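Local coordinates for putative methyl-accepting chemotaxis protein (PDB 6DB1), which probably senses chemical signals for chemotaxis through this N-terminal ligand-binding domain, a bundle of four helices, as in other methyl-accepting chemotaxis receptors, at residues K96-Q101 with H116-T121; N28-F32 with S59-M63. All coordinates share one frame. Numbering follows the deposited sequence.

Contact 1: residues K96-Q101 with H116-T121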
loop_
_atom_site.group_PDB
_atom_site.type_symbol
_atom_site.label_atom_id
_atom_site.label_comp_id
_atom_site.label_asym_id
_atom_site.label_seq_id
_atom_site.Cartn_x
_atom_site.Cartn_y
_atom_site.Cartn_z
ATOM N N LYS A 96 3.626 -18.216 5.389
ATOM C CA LYS A 96 2.764 -19.277 4.855
ATOM C C LYS A 96 2.326 -18.985 3.415
ATOM O O LYS A 96 1.928 -19.913 2.715
ATOM C CB LYS A 96 1.515 -19.442 5.728
ATOM C CG LYS A 96 1.764 -19.828 7.181
ATOM C CD LYS A 96 0.483 -19.903 7.989
ATOM C CE LYS A 96 0.706 -20.273 9.440
ATOM N NZ LYS A 96 -0.574 -20.319 10.190
ATOM N N GLY A 97 2.370 -17.728 2.972
ATOM C CA GLY A 97 1.934 -17.425 1.621
ATOM C C GLY A 97 3.094 -17.144 0.680
ATOM O O GLY A 97 3.349 -17.897 -0.260
ATOM N N VAL A 98 3.829 -16.087 1.001
ATOM C CA VAL A 98 4.913 -15.556 0.197
ATOM C C VAL A 98 6.122 -16.491 0.112
ATOM O O VAL A 98 6.631 -16.737 -0.982
ATOM C CB VAL A 98 5.339 -14.188 0.750
ATOM C CG1 VAL A 98 6.681 -13.738 0.202
ATOM C CG2 VAL A 98 4.265 -13.141 0.499
ATOM N N VAL A 99 6.641 -16.923 1.247
ATOM C CA VAL A 99 7.833 -17.744 1.240
ATOM C C VAL A 99 7.576 -19.051 0.476
ATOM O O VAL A 99 8.363 -19.409 -0.392
ATOM C CB VAL A 99 8.361 -17.987 2.667
ATOM C CG1 VAL A 99 9.330 -19.155 2.717
ATOM C CG2 VAL A 99 8.996 -16.730 3.237
ATOM N N PRO A 100 6.497 -19.764 0.787
ATOM C CA PRO A 100 6.333 -20.973 0.010
ATOM C C PRO A 100 6.328 -20.689 -1.499
ATOM O O PRO A 100 7.079 -21.340 -2.239
ATOM C CB PRO A 100 4.998 -21.554 0.487
ATOM C CG PRO A 100 4.967 -21.147 1.933
ATOM C CD PRO A 100 5.557 -19.751 1.922
ATOM N N GLN A 101 5.533 -19.722 -1.941
ATOM C CA GLN A 101 5.470 -19.407 -3.371
ATOM C C GLN A 101 6.879 -19.294 -3.958
ATOM O O GLN A 101 7.154 -19.854 -5.009
ATOM C CB GLN A 101 4.729 -18.100 -3.642
ATOM C CG GLN A 101 3.229 -18.178 -3.409
ATOM C CD GLN A 101 2.539 -16.980 -4.010
ATOM O OE1 GLN A 101 3.134 -16.243 -4.791
ATOM N NE2 GLN A 101 1.272 -16.790 -3.672
ATOM N N HIS A 116 -1.011 -23.104 -5.369
ATOM C CA HIS A 116 -0.827 -22.605 -3.991
ATOM C C HIS A 116 -1.172 -21.114 -3.924
ATOM O O HIS A 116 -1.913 -20.664 -3.044
ATOM C CB HIS A 116 0.620 -22.831 -3.523
ATOM C CG HIS A 116 0.994 -22.109 -2.268
ATOM N ND1 HIS A 116 1.072 -22.738 -1.041
ATOM C CD2 HIS A 116 1.337 -20.820 -2.050
ATOM C CE1 HIS A 116 1.442 -21.867 -0.121
ATOM N NE2 HIS A 116 1.608 -20.683 -0.715
ATOM N N ALA A 117 -0.609 -20.382 -4.882
ATOM C CA ALA A 117 -0.750 -18.930 -5.006
ATOM C C ALA A 117 -2.210 -18.502 -5.230
ATOM O O ALA A 117 -2.582 -17.387 -4.856
ATOM C CB ALA A 117 0.125 -18.444 -6.139
ATOM N N SER A 118 -3.021 -19.356 -5.854
ATOM C CA SER A 118 -4.423 -19.004 -6.144
ATOM C C SER A 118 -5.373 -19.449 -5.024
ATOM O O SER A 118 -6.482 -18.915 -4.920
ATOM C CB SER A 118 -4.871 -19.596 -7.454
ATOM O OG SER A 118 -4.151 -19.034 -8.540
ATOM N N THR A 119 -4.976 -20.444 -4.229
ATOM C CA THR A 119 -5.867 -20.946 -3.184
ATOM C C THR A 119 -5.412 -20.495 -1.788
ATOM O O THR A 119 -6.158 -19.807 -1.081
ATOM C CB THR A 119 -5.965 -22.478 -3.227
ATOM O OG1 THR A 119 -4.637 -23.001 -3.231
ATOM C CG2 THR A 119 -6.712 -23.000 -4.437
ATOM N N VAL A 120 -4.191 -20.850 -1.405
ATOM C CA VAL A 120 -3.711 -20.582 -0.038
ATOM C C VAL A 120 -3.416 -19.095 0.203
ATOM O O VAL A 120 -3.887 -18.542 1.203
ATOM C CB VAL A 120 -2.469 -21.434 0.289
ATOM C CG1 VAL A 120 -1.916 -21.113 1.671
ATOM C CG2 VAL A 120 -2.763 -22.920 0.162
ATOM N N THR A 121 -2.647 -18.456 -0.676
ATOM C CA THR A 121 -2.231 -17.073 -0.425
ATOM C C THR A 121 -3.455 -16.155 -0.226
ATOM O O THR A 121 -3.653 -15.674 0.884
ATOM C CB THR A 121 -1.202 -16.612 -1.465
ATOM O OG1 THR A 121 -0.092 -17.505 -1.377
ATOM C CG2 THR A 121 -0.713 -15.199 -1.232
#

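Contact 2: residues N28-F32 with S59-M63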
loop_
_atom_site.group_PDB
_atom_site.type_symbol
_atom_site.label_atom_id
_atom_site.label_comp_id
_atom_site.label_asym_id
_atom_site.label_seq_id
_atom_site.Cartn_x
_atom_site.Cartn_y
_atom_site.Cartn_z
ATOM N N ASN A 28 2.898 -3.277 2.585
ATOM C CA ASN A 28 1.798 -3.594 1.659
ATOM C C ASN A 28 2.272 -3.404 0.213
ATOM O O ASN A 28 2.001 -4.219 -0.673
ATOM C CB ASN A 28 0.597 -2.710 1.984
ATOM C CG ASN A 28 -0.731 -3.327 1.617
ATOM O OD1 ASN A 28 -0.812 -4.180 0.740
ATOM N ND2 ASN A 28 -1.774 -2.912 2.309
ATOM N N ASP A 29 2.940 -2.282 -0.026
ATOM C CA ASP A 29 3.481 -2.013 -1.315
ATOM C C ASP A 29 4.458 -3.134 -1.741
ATOM O O ASP A 29 4.396 -3.605 -2.871
ATOM C CB ASP A 29 4.228 -0.694 -1.304
ATOM C CG ASP A 29 4.772 -0.342 -2.648
ATOM O OD1 ASP A 29 4.068 -0.519 -3.674
ATOM O OD2 ASP A 29 5.916 0.120 -2.676
ATOM N N GLN A 30 5.324 -3.563 -0.820
ATOM C CA GLN A 30 6.342 -4.602 -1.113
ATOM C C GLN A 30 5.688 -5.969 -1.347
ATOM O O GLN A 30 6.220 -6.806 -2.107
ATOM C CB GLN A 30 7.374 -4.695 0.006
ATOM C CG GLN A 30 8.209 -3.432 0.160
ATOM C CD GLN A 30 9.060 -3.161 -1.052
ATOM O OE1 GLN A 30 9.556 -4.073 -1.707
ATOM N NE2 GLN A 30 9.258 -1.889 -1.334
ATOM N N TYR A 31 4.572 -6.215 -0.678
ATOM C CA TYR A 31 3.862 -7.427 -0.917
ATOM C C TYR A 31 3.230 -7.380 -2.320
ATOM O O TYR A 31 3.398 -8.329 -3.106
ATOM C CB TYR A 31 2.811 -7.664 0.166
ATOM C CG TYR A 31 1.804 -8.709 -0.227
ATOM C CD1 TYR A 31 2.163 -10.045 -0.318
ATOM C CD2 TYR A 31 0.504 -8.355 -0.550
ATOM C CE1 TYR A 31 1.249 -11.005 -0.715
ATOM C CE2 TYR A 31 -0.424 -9.307 -0.938
ATOM C CZ TYR A 31 -0.050 -10.636 -1.019
ATOM O OH TYR A 31 -0.961 -11.582 -1.390
ATOM N N PHE A 32 2.522 -6.294 -2.664
ATOM C CA PHE A 32 1.906 -6.236 -3.992
ATOM C C PHE A 32 2.997 -6.350 -5.053
ATOM O O PHE A 32 2.805 -7.040 -6.054
ATOM C CB PHE A 32 1.044 -4.991 -4.226
ATOM C CG PHE A 32 -0.194 -4.907 -3.368
ATOM C CD1 PHE A 32 -0.909 -6.048 -3.034
ATOM C CD2 PHE A 32 -0.719 -3.680 -3.004
ATOM C CE1 PHE A 32 -2.060 -5.970 -2.263
ATOM C CE2 PHE A 32 -1.877 -3.602 -2.241
ATOM C CZ PHE A 32 -2.545 -4.747 -1.869
ATOM N N SER A 59 11.884 -8.130 -3.042
ATOM C CA SER A 59 10.613 -7.717 -2.485
ATOM C C SER A 59 10.297 -8.543 -1.227
ATOM O O SER A 59 9.924 -7.979 -0.206
ATOM C CB SER A 59 9.527 -7.797 -3.533
ATOM O OG SER A 59 9.794 -6.885 -4.599
ATOM N N LEU A 60 10.461 -9.863 -1.303
ATOM C CA LEU A 60 10.224 -10.740 -0.165
ATOM C C LEU A 60 11.094 -10.270 1.000
ATOM O O LEU A 60 10.607 -10.085 2.115
ATOM C CB LEU A 60 10.542 -12.185 -0.563
ATOM C CG LEU A 60 10.347 -13.249 0.518
ATOM C CD1 LEU A 60 10.084 -14.602 -0.105
ATOM C CD2 LEU A 60 11.535 -13.329 1.464
ATOM N N GLU A 61 12.365 -10.020 0.710
ATOM C CA GLU A 61 13.288 -9.561 1.729
ATOM C C GLU A 61 12.847 -8.186 2.269
ATOM O O GLU A 61 12.964 -7.943 3.472
ATOM C CB GLU A 61 14.718 -9.533 1.198
ATOM C CG GLU A 61 15.663 -10.351 2.041
ATOM C CD GLU A 61 15.722 -9.909 3.490
ATOM O OE1 GLU A 61 16.011 -10.762 4.351
ATOM O OE2 GLU A 61 15.487 -8.708 3.754
ATOM N N ASN A 62 12.320 -7.306 1.412
ATOM C CA ASN A 62 11.858 -5.976 1.868
ATOM C C ASN A 62 10.611 -6.128 2.762
ATOM O O ASN A 62 10.439 -5.374 3.728
ATOM C CB ASN A 62 11.593 -5.022 0.700
ATOM C CG ASN A 62 12.846 -4.492 0.035
ATOM O OD1 ASN A 62 13.941 -4.560 0.594
ATOM N ND2 ASN A 62 12.686 -3.909 -1.145
HETATM N N MSE A 63 9.752 -7.096 2.436
HETATM C CA MSE A 63 8.534 -7.364 3.203
HETATM C C MSE A 63 8.895 -7.870 4.585
HETATM O O MSE A 63 8.267 -7.507 5.582
HETATM C CB MSE A 63 7.739 -8.394 2.406
HETATM C CG MSE A 63 6.254 -8.467 2.762
HETATM SE SE MSE A 63 5.334 -9.723 1.545
HETATM C CE MSE A 63 3.926 -10.274 2.809
#

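Contact 1: residues K96-Q101 with H116-T121
His-116 packs its imidazole next to the side chains of Pro-100 and Gln-101, with CE1 3.6 Å from Pro-100 CB and CD2 3.5 Å from Gln-101 CG. The ring edge meets backbone carbonyls. A general rule of helix geometry is that a proline removes one amide donor; here the nitrogen of Pro-100 makes no hydrogen bond to the preceding turn, where a wider pi-type turn at 96-98 also disturbs the helix. The carbonyl that loses its usual i+4 donor is Lys-96 O, which His-116 CE1 approaches at 3.5 Å. Gly-97 O instead takes two weak hydrogen bonds, each 3.3 Å, from Gln-101 N and His-116 NE2. Gln-101 reaches across with its extended side chain and donates from NE2 to Thr-121 OG1 at 2.8 Å, while the same NE2 passes 3.2 Å from Ala-117 CB. Gly-97, having no side chain, lets the backbones close in: its CA lies 4.7 Å from Thr-121 CA and 3.6 Å from Thr-121 OG1. The segment axes run antiparallel at 161° and approach to 9.6 Å, as expected for consecutive helices of an antiparallel four-helix bundle. Helices 80-105 and 110-144 are thus paired near their shared turn, with Val-98 facing helix 54-73 and Phe-34 of helix 13-46, and Thr-121 touching Tyr-31 of helix 13-46.

Contact 2: residues N28-F32 with S59-M63
A selenium atom lies beside an aromatic ring: SE of Met-63, which is modelled as selenomethionine, sits 5.0 Å from the centroid of the Tyr-31 ring, at its edge and 80° off the ring normal. This Met-aromatic contact joins helices 13-46 and 54-73, the first antiparallel pair of the four-helix bundle, whose local axes run at 156° and come within 8.5 Å. The principle illustrated is a division between a mostly apolar inner side and a polar, partly exposed outer one. Inward, Met-63 and Tyr-31 both pack on Leu-93 of helix 80-105; the polar exception there is the phenol hydroxyl, hydrogen-bonded to Ser-125 of helix 110-144. On the other flank Gln-30 points toward helix 54-73, and its backbone O meets Ser-59 CB at 3.7 Å. Phe-32 faces elsewhere, packing on Phe-32 of the second subunit. The polar link between the segments is a hydrogen bond from Asn-62 ND2 to Gln-30 OE1, 3.2 Å long.

How the contacts relate
The two contacts show how a four-helix bundle is built from two antiparallel hairpins, helices 13-46 with 54-73 (contact 2) and 80-105 with 110-144 (contact 1). They follow in series along the chain, yet their centres are only 14 Å apart and their side chains touch. Val-98 bridges them: its CG1 is 3.5 Å from Leu-60 CD1, and its CG2 is 3.7 Å from Met-63 CE and 3.8 Å from Tyr-31 CD1. Thr-121 CG2 adds a contact of 3.6 Å with Tyr-31 OH. The centre of contact 2 is about 6 Å from the centre of the chain, that of contact 1 about 12 Å.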